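Local coordinates for aluminum resistance protein (Clostridium novyi, PDB 3I16), which is probably a pyridoxal-phosphate-dependent carbon-sulfur lyase of the methionine gamma-lyase family, thought to be involved in aluminum resistance, at residues Asp159-Leu171 against Arg192-Val206. Residues are numbered along the deposited sequence; the frame is centred on the assembly and turned at random.
Sequences DGKPNLEEIEKVL and RALLIEDIKSIVDCV. With EDO (1,2-ethanediol), chain N.
Two neighbouring helices of the PLP-dependent transferase fold, 164-171 and 196-206, pack side by side on the seven-stranded sheet, joined through strand 177-183; their axes come within 10.0 Å and cross at 30°, near-parallel as in a beta-alpha-beta layout. C205 lies at the centre. Its sulfur is swung anti to the backbone N (chi1 174°), which carries SG to the first helix, 3.4 Å from E168 CG and near the backbone O of L164; a water joins E168 OE2, weakly, to C205 O. L164 lays CD2 along the second helix, 3.8 Å from S201 O and also against C205 CB. Deeper, L171 CD1 meets V206 CG2 at 3.9 Å, the two side chains crossing at about a right angle, while I167 CG2 touches the same methyl. Ahead of the first helix, the ring of P162 lies across I202, CB 3.7 Å from I202 CG1. L171 also reaches I177 and I202 reaches I182, both of strand 177-183. At the outer end K161 and D198 stay 4.1 Å apart (NZ to OD1), bridged by a water and by ethanediol, probably from the crystallisation liquor: K161 NZ donates to its O2, which donates to D198 OD2. That OD2 also accepts from L195 N (2.9 Å) on its anti side, tying D198 to the helix start. The helices thus meet largely through apolar groups and sulfur, and charged K161 and D198 are linked through water and ethanediol rather than by a direct salt bridge.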
# COMPACT_ATOMS: atom_id res chain seq x y z
N ASP B 159 42.45 -24.97 -6.50
CA ASP B 159 41.32 -25.81 -6.90
C ASP B 159 39.96 -25.27 -6.48
O ASP B 159 38.95 -25.93 -6.71
CB ASP B 159 41.49 -27.25 -6.40
CG ASP B 159 41.44 -27.38 -4.88
OD1 ASP B 159 41.14 -26.38 -4.18
OD2 ASP B 159 41.69 -28.50 -4.39
N GLY B 160 39.92 -24.09 -5.85
CA GLY B 160 38.64 -23.50 -5.42
C GLY B 160 38.19 -23.92 -4.02
O GLY B 160 37.18 -23.41 -3.52
N LYS B 161 38.91 -24.84 -3.38
CA LYS B 161 38.53 -25.32 -2.05
C LYS B 161 39.08 -24.46 -0.92
O LYS B 161 40.09 -23.78 -1.09
CB LYS B 161 39.02 -26.77 -1.85
CG LYS B 161 38.48 -27.75 -2.89
CD LYS B 161 36.97 -27.94 -2.80
CE LYS B 161 36.46 -28.91 -3.88
NZ LYS B 161 35.02 -29.25 -3.72
N PRO B 162 38.44 -24.51 0.25
CA PRO B 162 38.98 -23.73 1.39
C PRO B 162 40.37 -24.19 1.78
O PRO B 162 40.64 -25.40 1.76
CB PRO B 162 37.99 -24.03 2.52
CG PRO B 162 36.70 -24.41 1.82
CD PRO B 162 37.11 -25.07 0.54
N ASN B 163 41.25 -23.24 2.11
CA ASN B 163 42.60 -23.56 2.53
C ASN B 163 42.61 -23.62 4.06
O ASN B 163 43.01 -22.67 4.75
CB ASN B 163 43.60 -22.52 2.03
CG ASN B 163 45.04 -22.93 2.29
OD1 ASN B 163 45.30 -23.88 3.03
ND2 ASN B 163 45.98 -22.22 1.69
N LEU B 164 42.18 -24.76 4.58
CA LEU B 164 42.01 -24.95 6.00
C LEU B 164 43.32 -24.79 6.77
O LEU B 164 43.34 -24.15 7.81
CB LEU B 164 41.36 -26.31 6.29
CG LEU B 164 39.98 -26.60 5.69
CD1 LEU B 164 39.53 -28.02 6.08
CD2 LEU B 164 38.92 -25.56 6.10
N GLU B 165 44.41 -25.31 6.24
CA GLU B 165 45.70 -25.20 6.92
C GLU B 165 46.11 -23.75 7.08
O GLU B 165 46.60 -23.36 8.13
CB GLU B 165 46.78 -26.00 6.20
CG GLU B 165 46.41 -27.50 6.05
CD GLU B 165 47.57 -28.38 5.64
OE1 GLU B 165 48.71 -27.87 5.47
OE2 GLU B 165 47.35 -29.61 5.50
N GLU B 166 45.91 -22.93 6.05
CA GLU B 166 46.25 -21.51 6.15
C GLU B 166 45.29 -20.78 7.12
O GLU B 166 45.73 -19.93 7.90
CB GLU B 166 46.25 -20.87 4.75
CG GLU B 166 46.79 -19.44 4.70
CD GLU B 166 48.25 -19.33 5.10
OE1 GLU B 166 48.97 -20.36 5.08
OE2 GLU B 166 48.70 -18.21 5.41
N ILE B 167 43.99 -21.11 7.07
CA ILE B 167 43.01 -20.51 7.99
C ILE B 167 43.48 -20.74 9.44
O ILE B 167 43.62 -19.79 10.23
CB ILE B 167 41.59 -21.08 7.76
CG1 ILE B 167 41.01 -20.58 6.44
CG2 ILE B 167 40.63 -20.67 8.90
CD1 ILE B 167 39.78 -21.28 6.01
N GLU B 168 43.75 -21.99 9.78
CA GLU B 168 44.28 -22.34 11.10
C GLU B 168 45.51 -21.52 11.49
O GLU B 168 45.58 -20.97 12.59
CB GLU B 168 44.66 -23.81 11.14
CG GLU B 168 43.47 -24.74 11.17
CD GLU B 168 43.87 -26.20 11.18
OE1 GLU B 168 45.07 -26.49 11.36
OE2 GLU B 168 42.99 -27.06 10.99
N LYS B 169 46.49 -21.46 10.58
CA LYS B 169 47.72 -20.70 10.83
C LYS B 169 47.45 -19.22 11.09
O LYS B 169 48.07 -18.61 11.96
CB LYS B 169 48.69 -20.83 9.65
CG LYS B 169 49.96 -19.96 9.74
CD LYS B 169 50.85 -20.16 8.50
CE LYS B 169 52.19 -19.46 8.63
NZ LYS B 169 52.04 -18.00 8.93
N VAL B 170 46.55 -18.63 10.32
CA VAL B 170 46.24 -17.20 10.48
C VAL B 170 45.54 -16.95 11.82
O VAL B 170 45.90 -16.03 12.55
CB VAL B 170 45.47 -16.66 9.27
CG1 VAL B 170 44.95 -15.24 9.54
CG2 VAL B 170 46.40 -16.73 8.02
N LEU B 171 44.57 -17.81 12.15
CA LEU B 171 43.86 -17.73 13.43
C LEU B 171 44.77 -17.97 14.65
O LEU B 171 44.68 -17.25 15.65
CB LEU B 171 42.71 -18.75 13.47
CG LEU B 171 41.52 -18.49 12.56
CD1 LEU B 171 40.54 -19.68 12.64
CD2 LEU B 171 40.82 -17.15 12.89
N ARG B 192 33.43 -22.58 -8.33
CA ARG B 192 32.17 -23.10 -7.83
C ARG B 192 31.80 -22.47 -6.50
O ARG B 192 32.68 -22.11 -5.73
CB ARG B 192 32.27 -24.61 -7.67
CG ARG B 192 32.48 -25.32 -9.01
CD ARG B 192 32.67 -26.80 -8.78
NE ARG B 192 31.49 -27.38 -8.15
CZ ARG B 192 31.45 -28.55 -7.52
NH1 ARG B 192 32.55 -29.31 -7.41
NH2 ARG B 192 30.31 -28.97 -6.98
N ALA B 193 30.51 -22.34 -6.25
CA ALA B 193 29.99 -21.84 -4.97
C ALA B 193 30.31 -22.88 -3.91
O ALA B 193 30.36 -24.08 -4.23
CB ALA B 193 28.48 -21.66 -5.04
N LEU B 194 30.48 -22.45 -2.65
CA LEU B 194 30.76 -23.39 -1.55
C LEU B 194 29.55 -24.22 -1.19
O LEU B 194 28.48 -23.70 -0.94
CB LEU B 194 31.22 -22.70 -0.26
CG LEU B 194 32.57 -22.03 -0.19
CD1 LEU B 194 32.88 -21.85 1.28
CD2 LEU B 194 33.65 -22.85 -0.84
N LEU B 195 29.75 -25.53 -1.12
CA LEU B 195 28.70 -26.43 -0.73
C LEU B 195 28.54 -26.36 0.80
O LEU B 195 29.43 -25.90 1.51
CB LEU B 195 29.05 -27.84 -1.15
CG LEU B 195 29.27 -28.11 -2.65
CD1 LEU B 195 29.81 -29.52 -2.87
CD2 LEU B 195 28.01 -27.91 -3.45
N ILE B 196 27.42 -26.84 1.30
CA ILE B 196 27.17 -26.88 2.74
C ILE B 196 28.27 -27.68 3.46
O ILE B 196 28.67 -27.30 4.59
CB ILE B 196 25.78 -27.48 3.08
CG1 ILE B 196 24.65 -26.55 2.60
CG2 ILE B 196 25.67 -27.83 4.60
CD1 ILE B 196 24.59 -25.15 3.28
N GLU B 197 28.77 -28.76 2.84
CA GLU B 197 29.86 -29.55 3.43
C GLU B 197 31.16 -28.76 3.52
O GLU B 197 31.93 -28.95 4.47
CB GLU B 197 30.09 -30.88 2.69
CG GLU B 197 30.69 -30.73 1.29
CD GLU B 197 31.05 -32.04 0.62
OE1 GLU B 197 30.48 -33.09 0.98
OE2 GLU B 197 31.92 -32.01 -0.29
N ASP B 198 31.42 -27.89 2.54
CA ASP B 198 32.62 -27.04 2.55
C ASP B 198 32.48 -26.01 3.67
O ASP B 198 33.44 -25.67 4.34
CB ASP B 198 32.81 -26.28 1.23
CG ASP B 198 32.95 -27.21 -0.01
OD1 ASP B 198 33.67 -28.21 0.05
OD2 ASP B 198 32.34 -26.90 -1.06
N ILE B 199 31.26 -25.49 3.85
CA ILE B 199 31.01 -24.52 4.90
C ILE B 199 31.21 -25.18 6.26
O ILE B 199 31.85 -24.59 7.13
CB ILE B 199 29.61 -23.89 4.77
CG1 ILE B 199 29.57 -22.99 3.53
CG2 ILE B 199 29.28 -23.08 6.05
CD1 ILE B 199 28.17 -22.51 3.08
N LYS B 200 30.71 -26.40 6.42
CA LYS B 200 30.91 -27.15 7.64
C LYS B 200 32.41 -27.34 7.92
O LYS B 200 32.85 -27.16 9.04
CB LYS B 200 30.26 -28.54 7.58
CG LYS B 200 30.36 -29.34 8.89
CD LYS B 200 29.71 -30.70 8.79
CE LYS B 200 29.58 -31.38 10.17
NZ LYS B 200 30.85 -31.48 10.92
N SER B 201 33.18 -27.71 6.91
CA SER B 201 34.61 -27.94 7.14
C SER B 201 35.30 -26.66 7.64
O SER B 201 36.16 -26.74 8.48
CB SER B 201 35.30 -28.52 5.90
OG SER B 201 35.45 -27.51 4.93
N ILE B 202 34.90 -25.48 7.14
CA ILE B 202 35.46 -24.21 7.61
C ILE B 202 35.04 -23.94 9.07
O ILE B 202 35.88 -23.64 9.94
CB ILE B 202 35.06 -23.00 6.72
CG1 ILE B 202 35.64 -23.13 5.29
CG2 ILE B 202 35.50 -21.70 7.38
CD1 ILE B 202 35.03 -22.12 4.27
N VAL B 203 33.76 -24.09 9.36
CA VAL B 203 33.29 -23.85 10.73
C VAL B 203 34.01 -24.76 11.72
O VAL B 203 34.60 -24.26 12.71
CB VAL B 203 31.77 -23.97 10.85
CG1 VAL B 203 31.34 -23.81 12.30
CG2 VAL B 203 31.13 -22.93 9.96
N ASP B 204 34.03 -26.07 11.44
CA ASP B 204 34.74 -27.01 12.33
C ASP B 204 36.21 -26.64 12.54
O ASP B 204 36.74 -26.72 13.64
CB ASP B 204 34.63 -28.45 11.82
CG ASP B 204 33.23 -28.98 11.89
OD1 ASP B 204 32.39 -28.32 12.52
OD2 ASP B 204 32.97 -30.06 11.33
N CYS B 205 36.86 -26.21 11.47
CA CYS B 205 38.25 -25.81 11.54
C CYS B 205 38.46 -24.57 12.43
O CYS B 205 39.35 -24.54 13.30
CB CYS B 205 38.72 -25.54 10.11
SG CYS B 205 40.34 -24.87 9.96
N VAL B 206 37.64 -23.55 12.22
CA VAL B 206 37.74 -22.30 12.98
C VAL B 206 37.48 -22.52 14.49
O VAL B 206 38.26 -22.07 15.34
CB VAL B 206 36.77 -21.24 12.43
CG1 VAL B 206 36.65 -20.01 13.39
CG2 VAL B 206 37.18 -20.81 11.03
C1 EDO N . 33.81 -25.38 -3.77
O1 EDO N . 34.88 -25.85 -4.58
C2 EDO N . 32.59 -26.25 -4.04
O2 EDO N . 32.84 -27.60 -3.65
O HOH W 1 33.78 -30.24 -1.66
O HOH W 2 41.43 -26.48 13.22